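Local coordinates for protein FMN-dependent NADH-azoreductase 1 (Bacillus anthracis, PDB 3U7I) that probably uses NADH and a bound FMN to reduce quinones and to cleave the azo bond of aromatic azo compounds, working as a homodimer, at residues Ser33-Ile38 against Glu42-Ile47; Asp52-Ile57 against Ser86-Gln91; Asp58-Ser63 against Thr75-Lys80; Arg143-Gln148 against Ser211-Lys216. One frame throughout, in Å; residues are numbered along the deposited sequence. Where two conformers were deposited one is given.

Interaction 1: residues Ser33-Ile38 against Glu42-Ile47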
loop_
_atom_site.group_PDB
_atom_site.type_symbol
_atom_site.label_atom_id
_atom_site.label_comp_id
_atom_site.label_asym_id
_atom_site.label_seq_id
_atom_site.Cartn_x
_atom_site.Cartn_y
_atom_site.Cartn_z
ATOM N N SER C 33 14.105 8.689 24.783
ATOM C CA SER C 33 15.427 9.217 24.452
ATOM C C SER C 33 15.363 10.611 23.794
ATOM O O SER C 33 16.091 11.538 24.186
ATOM C CB SER C 33 16.153 8.219 23.541
ATOM O OG SER C 33 17.466 8.645 23.237
ATOM N N TYR C 34 14.485 10.745 22.804
ATOM C CA TYR C 34 14.254 12.010 22.113
ATOM C C TYR C 34 13.839 13.114 23.080
ATOM O O TYR C 34 14.409 14.210 23.062
ATOM C CB TYR C 34 13.165 11.805 21.065
ATOM C CG TYR C 34 13.003 12.909 20.043
ATOM C CD1 TYR C 34 14.076 13.335 19.261
ATOM C CD2 TYR C 34 11.756 13.475 19.810
ATOM C CE1 TYR C 34 13.916 14.330 18.288
ATOM C CE2 TYR C 34 11.582 14.464 18.843
ATOM C CZ TYR C 34 12.667 14.889 18.085
ATOM O OH TYR C 34 12.488 15.869 17.130
ATOM N N LYS C 35 12.842 12.825 23.920
ATOM C CA LYS C 35 12.316 13.818 24.859
ATOM C C LYS C 35 13.381 14.403 25.803
ATOM O O LYS C 35 13.233 15.527 26.282
ATOM C CB LYS C 35 11.140 13.246 25.656
ATOM C CG LYS C 35 9.832 13.153 24.879
ATOM C CD LYS C 35 8.680 12.788 25.811
ATOM C CE LYS C 35 7.436 12.346 25.045
ATOM N NZ LYS C 35 6.486 13.446 24.695
ATOM N N GLU C 36 14.451 13.650 26.051
ATOM C CA GLU C 36 15.555 14.117 26.898
ATOM C C GLU C 36 16.434 15.141 26.201
ATOM O O GLU C 36 17.093 15.951 26.856
ATOM C CB GLU C 36 16.464 12.954 27.288
ATOM C CG GLU C 36 15.897 11.985 28.295
ATOM C CD GLU C 36 16.799 10.779 28.477
ATOM O OE1 GLU C 36 18.019 10.902 28.214
ATOM O OE2 GLU C 36 16.283 9.707 28.870
ATOM N N LEU C 37 16.474 15.079 24.874
ATOM C CA LEU C 37 17.432 15.872 24.105
ATOM C C LEU C 37 16.838 17.105 23.402
ATOM O O LEU C 37 17.550 18.079 23.159
ATOM C CB LEU C 37 18.167 14.979 23.093
ATOM C CG LEU C 37 18.954 13.799 23.667
ATOM C CD1 LEU C 37 19.382 12.871 22.542
ATOM C CD2 LEU C 37 20.153 14.266 24.479
ATOM N N ILE C 38 15.543 17.059 23.083
ATOM C CA ILE C 38 14.899 18.164 22.366
ATOM C C ILE C 38 14.928 19.465 23.172
ATOM O O ILE C 38 14.846 19.452 24.404
ATOM C CB ILE C 38 13.426 17.846 21.917
ATOM C CG1 ILE C 38 12.516 17.541 23.108
ATOM C CG2 ILE C 38 13.382 16.699 20.910
ATOM C CD1 ILE C 38 11.129 17.123 22.680
ATOM N N GLU C 42 10.374 22.635 21.266
ATOM C CA GLU C 42 9.840 21.535 20.463
ATOM C C GLU C 42 8.558 20.967 21.043
ATOM O O GLU C 42 8.506 20.632 22.231
ATOM C CB GLU C 42 10.868 20.401 20.354
ATOM C CG GLU C 42 10.454 19.283 19.398
ATOM C CD GLU C 42 10.704 19.652 17.940
ATOM O OE1 GLU C 42 11.430 20.637 17.696
ATOM O OE2 GLU C 42 10.185 18.959 17.039
ATOM N N THR C 43 7.531 20.844 20.207
ATOM C CA THR C 43 6.318 20.156 20.615
ATOM C C THR C 43 6.148 18.872 19.805
ATOM O O THR C 43 6.808 18.665 18.781
ATOM C CB THR C 43 5.055 21.038 20.488
ATOM O OG1 THR C 43 5.005 21.603 19.178
ATOM C CG2 THR C 43 5.069 22.163 21.514
ATOM N N ILE C 44 5.262 18.002 20.270
ATOM C CA ILE C 44 5.064 16.719 19.603
ATOM C C ILE C 44 3.582 16.378 19.482
ATOM O O ILE C 44 2.818 16.533 20.438
ATOM C CB ILE C 44 5.787 15.578 20.359
ATOM C CG1 ILE C 44 7.287 15.886 20.491
ATOM C CG2 ILE C 44 5.526 14.241 19.682
ATOM C CD1 ILE C 44 8.062 14.856 21.303
ATOM N N GLU C 45 3.185 15.926 18.297
ATOM C CA GLU C 45 1.832 15.433 18.075
ATOM C C GLU C 45 1.909 14.017 17.527
ATOM O O GLU C 45 2.944 13.612 16.993
ATOM C CB GLU C 45 1.075 16.344 17.104
ATOM C CG GLU C 45 0.972 17.774 17.584
ATOM C CD GLU C 45 0.247 18.667 16.607
ATOM O OE1 GLU C 45 -0.261 18.150 15.584
ATOM O OE2 GLU C 45 0.181 19.890 16.872
ATOM N N GLN C 46 0.825 13.263 17.671
ATOM C CA GLN C 46 0.771 11.893 17.163
ATOM C C GLN C 46 -0.586 11.585 16.543
ATOM O O GLN C 46 -1.635 11.868 17.131
ATOM C CB GLN C 46 1.064 10.883 18.278
ATOM C CG GLN C 46 0.891 9.421 17.851
ATOM C CD GLN C 46 1.568 8.458 18.803
ATOM O OE1 GLN C 46 2.493 8.835 19.526
ATOM N NE2 GLN C 46 1.109 7.211 18.818
ATOM N N ILE C 47 -0.561 10.999 15.353
ATOM C CA ILE C 47 -1.780 10.520 14.720
ATOM C C ILE C 47 -1.726 8.999 14.677
ATOM O O ILE C 47 -0.726 8.413 14.263
ATOM C CB ILE C 47 -1.989 11.133 13.301
ATOM C CG1 ILE C 47 -3.291 10.632 12.662
ATOM C CG2 ILE C 47 -0.798 10.850 12.391
ATOM C CD1 ILE C 47 -3.591 11.283 11.316
#
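Ile38 and Glu42 bring the chain back on itself, their CA atoms 6.4 Å apart, as the end of helix 22-37 turns through a short loop into strand 43-48. Ile38 wraps over the stem of the glutamate: its CB lies 3.9 Å from Glu42 CB, and its CD1 packs 4.0 Å from Glu42 CG, the two side chains crossing at about a right angle. With CG1 placed between its own backbone N and carbonyl carbon (chi1 60°), Ile38 can send that branch to Glu42 and still lay CG2 over the centre of the Tyr34 ring, 3.3 Å above its plane. This is the return leg of a beta-alpha-beta crossover of the flavodoxin-like fold, strand 6-11 to helix 22-37 to strand 43-48. On the sheet side Ile44 does the touching with one methyl, CD1, which sits 4.1 Å from Ile38 CD1 and 4.2 Å from Tyr34 CD2, at the edge of the ring. Lys35 bends at its last torsion and brings NZ to within 4.0 Å of the same methyl. The Tyr34 ring and the Glu42 carboxylate are turned 75° to each other, with OH and OE2 3.9 Å apart; each of these oxygens is hydrogen-bonded to Thr7 OG1 on strand 6-11.

Interaction 2: residues Asp52-Ile57 against Ser86-Gln91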
loop_
_atom_site.group_PDB
_atom_site.type_symbol
_atom_site.label_atom_id
_atom_site.label_comp_id
_atom_site.label_asym_id
_atom_site.label_seq_id
_atom_site.Cartn_x
_atom_site.Cartn_y
_atom_site.Cartn_z
ATOM N N ASP C 52 -7.448 6.933 14.967
ATOM C CA ASP C 52 -7.965 8.226 14.529
ATOM C C ASP C 52 -8.678 8.053 13.190
ATOM O O ASP C 52 -8.516 7.026 12.522
ATOM C CB ASP C 52 -6.846 9.269 14.397
ATOM C CG ASP C 52 -6.131 9.531 15.708
ATOM O OD1 ASP C 52 -6.763 9.407 16.780
ATOM O OD2 ASP C 52 -4.929 9.857 15.668
ATOM N N VAL C 53 -9.474 9.048 12.803
ATOM C CA VAL C 53 -10.151 9.018 11.512
ATOM C C VAL C 53 -9.178 9.464 10.424
ATOM O O VAL C 53 -8.712 10.605 10.422
ATOM C CB VAL C 53 -11.410 9.907 11.498
ATOM C CG1 VAL C 53 -12.132 9.794 10.163
ATOM C CG2 VAL C 53 -12.339 9.510 12.628
ATOM N N VAL C 54 -8.851 8.539 9.525
ATOM C CA VAL C 54 -8.006 8.845 8.369
ATOM C C VAL C 54 -8.805 8.478 7.134
ATOM O O VAL C 54 -8.868 7.295 6.764
ATOM C CB VAL C 54 -6.675 8.060 8.398
ATOM C CG1 VAL C 54 -5.843 8.367 7.160
ATOM C CG2 VAL C 54 -5.885 8.369 9.685
ATOM N N PRO C 55 -9.462 9.482 6.520
ATOM C CA PRO C 55 -10.350 9.235 5.377
ATOM C C PRO C 55 -9.682 8.475 4.228
ATOM O O PRO C 55 -8.573 8.779 3.789
ATOM C CB PRO C 55 -10.760 10.650 4.941
ATOM C CG PRO C 55 -10.703 11.445 6.215
ATOM C CD PRO C 55 -9.504 10.896 6.952
HETATM N N MSE C 56 -10.392 7.468 3.751
HETATM C CA MSE C 56 -9.993 6.704 2.591
HETATM C C MSE C 56 -10.549 7.383 1.335
HETATM O O MSE C 56 -11.670 7.896 1.362
HETATM C CB MSE C 56 -10.603 5.310 2.726
HETATM C CG MSE C 56 -10.350 4.405 1.582
HETATM SE SE MSE C 56 -11.388 2.812 1.870
HETATM C CE MSE C 56 -13.168 3.506 1.427
ATOM N N ILE C 57 -9.790 7.389 0.235
ATOM C CA ILE C 57 -10.355 7.822 -1.054
ATOM C C ILE C 57 -11.471 6.862 -1.504
ATOM O O ILE C 57 -11.209 5.708 -1.876
ATOM C CB ILE C 57 -9.285 7.927 -2.188
ATOM C CG1 ILE C 57 -8.238 9.006 -1.882
ATOM C CG2 ILE C 57 -9.949 8.230 -3.537
ATOM C CD1 ILE C 57 -7.065 9.019 -2.877
ATOM N N SER C 86 -8.364 17.931 5.261
ATOM C CA SER C 86 -7.656 19.193 5.417
ATOM C C SER C 86 -6.917 19.304 6.764
ATOM O O SER C 86 -5.770 19.779 6.810
ATOM C CB SER C 86 -8.594 20.377 5.228
ATOM O OG SER C 86 -7.868 21.584 5.420
ATOM N N GLU C 87 -7.578 18.879 7.849
ATOM C CA GLU C 87 -6.949 18.808 9.175
ATOM C C GLU C 87 -5.680 17.979 9.130
ATOM O O GLU C 87 -4.630 18.413 9.600
ATOM C CB GLU C 87 -7.878 18.166 10.208
ATOM C CG GLU C 87 -9.015 19.021 10.702
ATOM C CD GLU C 87 -9.902 18.273 11.696
ATOM O OE1 GLU C 87 -9.599 17.094 12.005
ATOM O OE2 GLU C 87 -10.898 18.868 12.172
ATOM N N ILE C 88 -5.789 16.766 8.584
ATOM C CA ILE C 88 -4.652 15.851 8.492
ATOM C C ILE C 88 -3.480 16.428 7.673
ATOM O O ILE C 88 -2.318 16.285 8.057
ATOM C CB ILE C 88 -5.071 14.482 7.905
ATOM C CG1 ILE C 88 -5.934 13.713 8.911
ATOM C CG2 ILE C 88 -3.841 13.682 7.531
ATOM C CD1 ILE C 88 -6.551 12.448 8.357
ATOM N N LEU C 89 -3.795 17.077 6.553
ATOM C CA LEU C 89 -2.788 17.702 5.696
ATOM C C LEU C 89 -2.098 18.863 6.395
ATOM O O LEU C 89 -0.875 18.989 6.338
ATOM C CB LEU C 89 -3.431 18.202 4.396
ATOM C CG LEU C 89 -2.578 19.092 3.491
ATOM C CD1 LEU C 89 -1.343 18.353 2.976
ATOM C CD2 LEU C 89 -3.421 19.601 2.339
ATOM N N GLN C 90 -2.880 19.715 7.049
ATOM C CA GLN C 90 -2.307 20.889 7.709
ATOM C C GLN C 90 -1.454 20.498 8.920
ATOM O O GLN C 90 -0.445 21.148 9.205
ATOM C CB GLN C 90 -3.381 21.928 8.044
ATOM C CG GLN C 90 -4.045 22.505 6.797
ATOM C CD GLN C 90 -3.047 23.136 5.822
ATOM O OE1 GLN C 90 -2.149 23.881 6.230
ATOM N NE2 GLN C 90 -3.211 22.850 4.529
ATOM N N GLN C 91 -1.834 19.418 9.602
ATOM C CA GLN C 91 -0.994 18.852 10.666
ATOM C C GLN C 91 0.352 18.350 10.105
ATOM O O GLN C 91 1.419 18.655 10.645
ATOM C CB GLN C 91 -1.731 17.739 11.418
ATOM C CG GLN C 91 -0.878 16.998 12.453
ATOM C CD GLN C 91 -1.619 15.847 13.134
ATOM O OE1 GLN C 91 -2.181 14.964 12.472
ATOM N NE2 GLN C 91 -1.625 15.858 14.465
#
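Ile88 meets Val53, Val54 and Pro55 with a single methyl, and its torsions explain how: CG1 is anti to the carbonyl carbon (chi1 -70°) and CD1 anti to CA (chi2 172°), a stretched branch that leaves the helix and ends against the loop. Pro55 answers with its ring carbon CD, 3.6 Å from Ile88 CD1, the end of the isoleucine branch meeting the CD corner of the proline ring. Beside this, the same methyl touches backbone rather than side chain: Val53 O lies 3.5 Å from Ile88 CD1, and Val54 CA 3.9 Å from it. The Val54 side chain is a looser neighbour, its CG1 4.3 Å from Ile88 CD1. This small apolar contact lays the irregular loop after edge strand 43-48 of the flavodoxin-like fold against helix 76-94, which leads on to strand 97-103. The carbonyl that the methyl brushes has a polar partner too, since Val53 O accepts a hydrogen bond from Arg84 NE, one helical turn before Ile88, and Arg84 also pairs with Glu87. Further along the loop Met56 and Ile57 pack on Tyr50 and His105 of the second subunit. Val81, Arg84 and Met85 of helix 76-94 also pack on Pro55, Ile47 of strand 43-48 packs on both Val54 and Ile88, and helix 111-120 brings Tyr116 and Asn119 to Ile88.

Interaction 3: residues Asp58-Ser63 against Thr75-Lys80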
loop_
_atom_site.group_PDB
_atom_site.type_symbol
_atom_site.label_atom_id
_atom_site.label_comp_id
_atom_site.label_asym_id
_atom_site.label_seq_id
_atom_site.Cartn_x
_atom_site.Cartn_y
_atom_site.Cartn_z
ATOM N N ASP C 58 -12.715 7.330 -1.453
ATOM C CA ASP C 58 -13.841 6.564 -1.994
ATOM C C ASP C 58 -14.673 7.416 -2.962
ATOM O O ASP C 58 -14.281 8.536 -3.305
ATOM C CB ASP C 58 -14.722 5.978 -0.871
ATOM C CG ASP C 58 -15.228 7.041 0.106
ATOM O OD1 ASP C 58 -15.293 8.235 -0.266
ATOM O OD2 ASP C 58 -15.562 6.682 1.254
ATOM N N LYS C 59 -15.808 6.879 -3.411
ATOM C CA LYS C 59 -16.728 7.620 -4.283
ATOM C C LYS C 59 -17.007 9.037 -3.774
ATOM O O LYS C 59 -17.049 9.988 -4.551
ATOM C CB LYS C 59 -18.060 6.873 -4.441
ATOM C CG LYS C 59 -17.967 5.542 -5.141
ATOM C CD LYS C 59 -19.334 4.880 -5.244
ATOM C CE LYS C 59 -19.203 3.397 -5.565
ATOM N NZ LYS C 59 -20.530 2.743 -5.826
ATOM N N THR C 60 -17.209 9.175 -2.468
ATOM C CA THR C 60 -17.571 10.471 -1.898
ATOM C C THR C 60 -16.428 11.483 -1.966
ATOM O O THR C 60 -16.656 12.647 -2.266
ATOM C CB THR C 60 -18.086 10.348 -0.442
ATOM O OG1 THR C 60 -19.165 9.411 -0.389
ATOM C CG2 THR C 60 -18.581 11.696 0.069
ATOM N N VAL C 61 -15.202 11.037 -1.683
ATOM C CA VAL C 61 -14.023 11.907 -1.738
ATOM C C VAL C 61 -13.720 12.366 -3.176
ATOM O O VAL C 61 -13.398 13.539 -3.409
ATOM C CB VAL C 61 -12.778 11.218 -1.118
ATOM C CG1 VAL C 61 -11.506 12.020 -1.411
ATOM C CG2 VAL C 61 -12.962 11.019 0.380
ATOM N N LEU C 62 -13.822 11.436 -4.132
ATOM C CA LEU C 62 -13.594 11.739 -5.545
ATOM C C LEU C 62 -14.645 12.726 -6.056
ATOM O O LEU C 62 -14.344 13.622 -6.849
ATOM C CB LEU C 62 -13.600 10.457 -6.384
ATOM C CG LEU C 62 -12.492 9.452 -6.063
ATOM C CD1 LEU C 62 -12.706 8.122 -6.794
ATOM C CD2 LEU C 62 -11.158 10.055 -6.417
ATOM N N SER C 63 -15.876 12.555 -5.587
ATOM C CA SER C 63 -16.954 13.495 -5.875
ATOM C C SER C 63 -16.670 14.887 -5.280
ATOM O O SER C 63 -16.818 15.911 -5.952
ATOM C CB SER C 63 -18.275 12.939 -5.337
ATOM O OG SER C 63 -19.313 13.896 -5.427
ATOM N N THR C 75 -21.725 18.589 -0.814
ATOM C CA THR C 75 -22.786 18.081 0.048
ATOM C C THR C 75 -22.312 18.127 1.497
ATOM O O THR C 75 -21.167 18.492 1.766
ATOM C CB THR C 75 -23.190 16.628 -0.317
ATOM O OG1 THR C 75 -22.124 15.729 0.011
ATOM C CG2 THR C 75 -23.505 16.511 -1.804
ATOM N N ARG C 76 -23.191 17.759 2.426
ATOM C CA ARG C 76 -22.841 17.743 3.843
ATOM C C ARG C 76 -21.718 16.754 4.127
ATOM O O ARG C 76 -20.730 17.096 4.787
ATOM C CB ARG C 76 -24.055 17.387 4.699
ATOM C CG ARG C 76 -23.701 17.141 6.155
ATOM C CD ARG C 76 -24.626 17.909 7.082
ATOM N NE ARG C 76 -23.962 18.316 8.322
ATOM C CZ ARG C 76 -24.083 17.680 9.483
ATOM N NH1 ARG C 76 -24.849 16.594 9.578
ATOM N NH2 ARG C 76 -23.438 18.134 10.552
ATOM N N GLU C 77 -21.879 15.527 3.630
ATOM C CA GLU C 77 -20.889 14.473 3.841
ATOM C C GLU C 77 -19.574 14.722 3.088
ATOM O O GLU C 77 -18.499 14.387 3.588
ATOM C CB GLU C 77 -21.466 13.087 3.515
ATOM C CG GLU C 77 -22.663 13.076 2.580
ATOM C CD GLU C 77 -23.045 11.664 2.149
ATOM O OE1 GLU C 77 -24.155 11.203 2.505
ATOM O OE2 GLU C 77 -22.230 11.012 1.455
ATOM N N GLU C 78 -19.659 15.316 1.900
ATOM C CA GLU C 78 -18.464 15.746 1.173
ATOM C C GLU C 78 -17.714 16.841 1.938
ATOM O O GLU C 78 -16.484 16.844 1.995
ATOM C CB GLU C 78 -18.835 16.240 -0.225
ATOM C CG GLU C 78 -19.296 15.132 -1.141
ATOM C CD GLU C 78 -19.954 15.653 -2.394
ATOM O OE1 GLU C 78 -20.095 16.889 -2.519
ATOM O OE2 GLU C 78 -20.337 14.826 -3.256
ATOM N N GLN C 79 -18.458 17.770 2.519
ATOM C CA GLN C 79 -17.876 18.829 3.333
ATOM C C GLN C 79 -17.152 18.242 4.551
ATOM O O GLN C 79 -16.000 18.585 4.835
ATOM C CB GLN C 79 -18.980 19.797 3.773
ATOM C CG GLN C 79 -18.530 20.896 4.708
ATOM C CD GLN C 79 -19.695 21.535 5.442
ATOM O OE1 GLN C 79 -20.834 21.516 4.964
ATOM N NE2 GLN C 79 -19.418 22.096 6.618
ATOM N N LYS C 80 -17.829 17.334 5.250
ATOM C CA LYS C 80 -17.313 16.749 6.483
ATOM C C LYS C 80 -16.035 15.927 6.268
ATOM O O LYS C 80 -15.086 16.030 7.053
ATOM C CB LYS C 80 -18.396 15.903 7.158
ATOM C CG LYS C 80 -17.953 15.191 8.425
ATOM C CD LYS C 80 -18.907 14.046 8.758
ATOM C CE LYS C 80 -18.288 13.052 9.741
ATOM N NZ LYS C 80 -19.094 11.799 9.880
#
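Ser63 donates from OG to Glu78 OE2 across 2.6 Å, a short bond that ties the two helices together by their side chains. The hydroxyl comes to the carboxylate from above, 46° out of its plane. Ser63 carries OG anti to its backbone N (chi1 172°), which swings the oxygen off its own helix toward the glutamate. Lower on the same side chain, Thr60 CG2 rests 3.7 Å from Glu78 CG, an apolar touch at the point where the backbones come nearest. Glu77 reaches in at the margin, its OE2 3.9 Å from Thr60 OG1.

What holds Glu78 is a capping box at the start of its own helix. Thr75, the N-cap, receives Glu78 N on its OG1 at 3.1 Å, and Glu78 OE1 returns the favour by accepting Thr75 N at 2.9 Å, in a nearly straight bond. Lys67 NZ adds a salt bridge to OE1. With Ser63 on OE2, and Thr75 N and Lys67 NZ on OE1, both oxygens of the buried carboxylate are held, and the nearby lysine and helix start would probably favour its ionised form. The partner helix has its own cap: Asp58 OD1 accepts Val61 N at 3.1 Å, plus a weak bond from Thr60 N.

The segments of helices 59-68 and 76-94 cross almost perpendicularly, at 85° with axes 9.2 Å apart. Behind the contact Val61 packs on Val81 and Met85 of helix 76-94, and on another flank Lys59 and Leu62 meet Pro14 and Lys15 of the second subunit.

Interaction 4: residues Arg143-Gln148 against Ser211-Lys216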
loop_
_atom_site.group_PDB
_atom_site.type_symbol
_atom_site.label_atom_id
_atom_site.label_comp_id
_atom_site.label_asym_id
_atom_site.label_seq_id
_atom_site.Cartn_x
_atom_site.Cartn_y
_atom_site.Cartn_z
ATOM N N ARG C 143 12.871 16.379 8.325
ATOM C CA ARG C 143 13.528 15.102 8.592
ATOM C C ARG C 143 12.518 13.982 8.816
ATOM O O ARG C 143 11.440 14.191 9.370
ATOM C CB ARG C 143 14.460 15.197 9.805
ATOM C CG ARG C 143 15.491 16.298 9.742
ATOM C CD ARG C 143 14.999 17.585 10.430
ATOM N NE ARG C 143 14.590 17.353 11.816
ATOM C CZ ARG C 143 15.411 17.404 12.864
ATOM N NH1 ARG C 143 16.702 17.678 12.695
ATOM N NH2 ARG C 143 14.942 17.175 14.086
HETATM N N MSE C 144 12.889 12.781 8.401
HETATM C CA MSE C 144 12.013 11.626 8.548
HETATM C C MSE C 144 12.776 10.433 9.113
HETATM O O MSE C 144 13.883 10.115 8.671
HETATM C CB MSE C 144 11.358 11.257 7.207
HETATM C CG MSE C 144 10.774 9.839 7.150
HETATM SE SE MSE C 144 9.074 9.539 8.109
HETATM C CE MSE C 144 7.908 10.711 7.061
ATOM N N LEU C 145 12.169 9.786 10.103
ATOM C CA LEU C 145 12.685 8.547 10.672
ATOM C C LEU C 145 11.598 7.494 10.566
ATOM O O LEU C 145 10.459 7.722 10.974
ATOM C CB LEU C 145 13.087 8.734 12.134
ATOM C CG LEU C 145 13.549 7.472 12.866
ATOM C CD1 LEU C 145 14.931 7.020 12.378
ATOM C CD2 LEU C 145 13.552 7.706 14.377
ATOM N N VAL C 146 11.940 6.340 10.006
ATOM C CA VAL C 146 10.991 5.237 9.917
ATOM C C VAL C 146 11.423 4.123 10.869
ATOM O O VAL C 146 12.586 3.719 10.863
ATOM C CB VAL C 146 10.903 4.690 8.477
ATOM C CG1 VAL C 146 9.992 3.465 8.425
ATOM C CG2 VAL C 146 10.414 5.768 7.529
ATOM N N ILE C 147 10.502 3.660 11.709
ATOM C CA ILE C 147 10.775 2.544 12.610
ATOM C C ILE C 147 9.980 1.332 12.132
ATOM O O ILE C 147 8.758 1.277 12.283
ATOM C CB ILE C 147 10.399 2.886 14.080
ATOM C CG1 ILE C 147 11.333 3.976 14.624
ATOM C CG2 ILE C 147 10.469 1.639 14.954
ATOM C CD1 ILE C 147 10.922 4.517 15.980
ATOM N N GLN C 148 10.678 0.347 11.580
ATOM C CA GLN C 148 10.019 -0.819 10.974
ATOM C C GLN C 148 10.416 -2.144 11.611
ATOM O O GLN C 148 11.601 -2.483 11.654
ATOM C CB GLN C 148 10.322 -0.869 9.465
ATOM C CG GLN C 148 9.784 -2.102 8.723
ATOM C CD GLN C 148 10.127 -2.077 7.235
ATOM O OE1 GLN C 148 9.367 -1.538 6.421
ATOM N NE2 GLN C 148 11.277 -2.649 6.872
ATOM N N SER C 211 19.653 11.414 19.199
ATOM C CA SER C 211 20.746 12.381 19.306
ATOM C C SER C 211 20.862 13.204 18.029
ATOM O O SER C 211 20.947 14.437 18.069
ATOM C CB SER C 211 22.080 11.667 19.549
ATOM O OG SER C 211 22.115 11.069 20.827
ATOM N N ARG C 212 20.895 12.506 16.897
ATOM C CA ARG C 212 21.004 13.155 15.600
ATOM C C ARG C 212 19.876 14.167 15.398
ATOM O O ARG C 212 20.131 15.348 15.137
ATOM C CB ARG C 212 21.006 12.116 14.469
ATOM C CG ARG C 212 21.233 12.715 13.076
ATOM C CD ARG C 212 21.340 11.643 11.996
ATOM N NE ARG C 212 20.095 10.902 11.834
ATOM C CZ ARG C 212 19.045 11.339 11.142
ATOM N NH1 ARG C 212 19.078 12.527 10.550
ATOM N NH2 ARG C 212 17.957 10.588 11.052
ATOM N N LEU C 213 18.633 13.709 15.537
ATOM C CA LEU C 213 17.478 14.567 15.273
ATOM C C LEU C 213 17.403 15.762 16.224
ATOM O O LEU C 213 16.983 16.844 15.826
ATOM C CB LEU C 213 16.169 13.763 15.290
ATOM C CG LEU C 213 15.913 12.796 14.120
ATOM C CD1 LEU C 213 14.718 11.893 14.407
ATOM C CD2 LEU C 213 15.727 13.546 12.798
ATOM N N ALA C 214 17.818 15.557 17.471
ATOM C CA ALA C 214 17.821 16.621 18.475
ATOM C C ALA C 214 19.089 17.451 18.370
ATOM O O ALA C 214 19.195 18.524 18.973
ATOM C CB ALA C 214 17.696 16.036 19.868
ATOM N N ASN C 215 20.043 16.943 17.596
ATOM C CA ASN C 215 21.319 17.610 17.375
ATOM C C ASN C 215 22.137 17.742 18.659
ATOM O O ASN C 215 22.842 18.737 18.864
ATOM C CB ASN C 215 21.112 18.978 16.729
ATOM C CG ASN C 215 22.385 19.528 16.125
ATOM O OD1 ASN C 215 23.299 18.776 15.785
ATOM N ND2 ASN C 215 22.455 20.847 15.986
ATOM N N LYS C 216 22.030 16.728 19.515
ATOM C CA LYS C 216 22.782 16.672 20.768
ATOM C C LYS C 216 23.703 15.447 20.780
ATOM O O LYS C 216 23.488 14.479 20.044
ATOM C CB LYS C 216 21.831 16.598 21.970
ATOM C CG LYS C 216 20.811 17.720 22.064
ATOM C CD LYS C 216 21.377 18.949 22.749
ATOM C CE LYS C 216 20.328 20.056 22.864
ATOM N NZ LYS C 216 19.152 19.681 23.708
HETATM O O HOH W 1 16.157 11.355 9.468
#
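Arg143 and Leu213 make the tight part of this contact, sliding past each other in opposite directions. Leu213 CD2 lies 3.6 Å from Arg143 CB and also covers one face of the guanidinium, 3.8 Å above its plane and over its centre. Bends at chi2 and chi3 fold the arginine back over this methyl and carry its end to the helix terminus, where NH2 gives Leu213 O a hydrogen bond of 2.7 Å. The oxygen lies close to the guanidinium plane, while the donor is tilted 30° from the carbonyl plane; NH1 adds only a weak bond to the same atom at 3.3 Å. A positive group here should suit the negative end of the helix. Thr97 OG1 takes NE and so helps fix the rotation of the group. Further along the strand, Leu145 CB meets Leu213 CD1 at 4.2 Å.

In the flavodoxin-like fold this is the last helix, 195-214, lying on strand 143-149 of the parallel sheet, with Tyr34 of helix 22-37 packed on Leu213.

The other side is looser and joined through water. Arg212 turns its end toward the strand without touching it directly; a water lies between Arg212 NH2 and Met144 O, 2.7 Å from the latter, and probably bridges them. Asp181, in a salt bridge with Arg212 NH1, and Gln183 anchor that guanidinium on strand 181-187. Past it the helix ends in a Schellman motif, Asn215 taking positive phi (64°), and the chain runs on through exposed Asn215 and Lys216.

From the N terminus, interaction 1 closes first, a tight return from helix 22-37 into edge strand 43-48. The chain then runs into the loop that opens interaction 2, and interaction 3 lies nested within the excursion that interaction 2 closes; both use helix 76-94, and both lie beside the second subunit. Ile47 packs on Asp52, Val54 and Gln91, and Glu45 OE1 probably bonds to Gln91 NE2, joining interactions 1 and 2. Interaction 4, last in series and across the chain's centre from interactions 2 and 3, closes the long run from inner strand 143-149 through strand 181-187 to helix 195-214. It still touches interaction 1, where Leu37 packs on Ser211 and Ala214, so two helices pack together over the same parallel sheet.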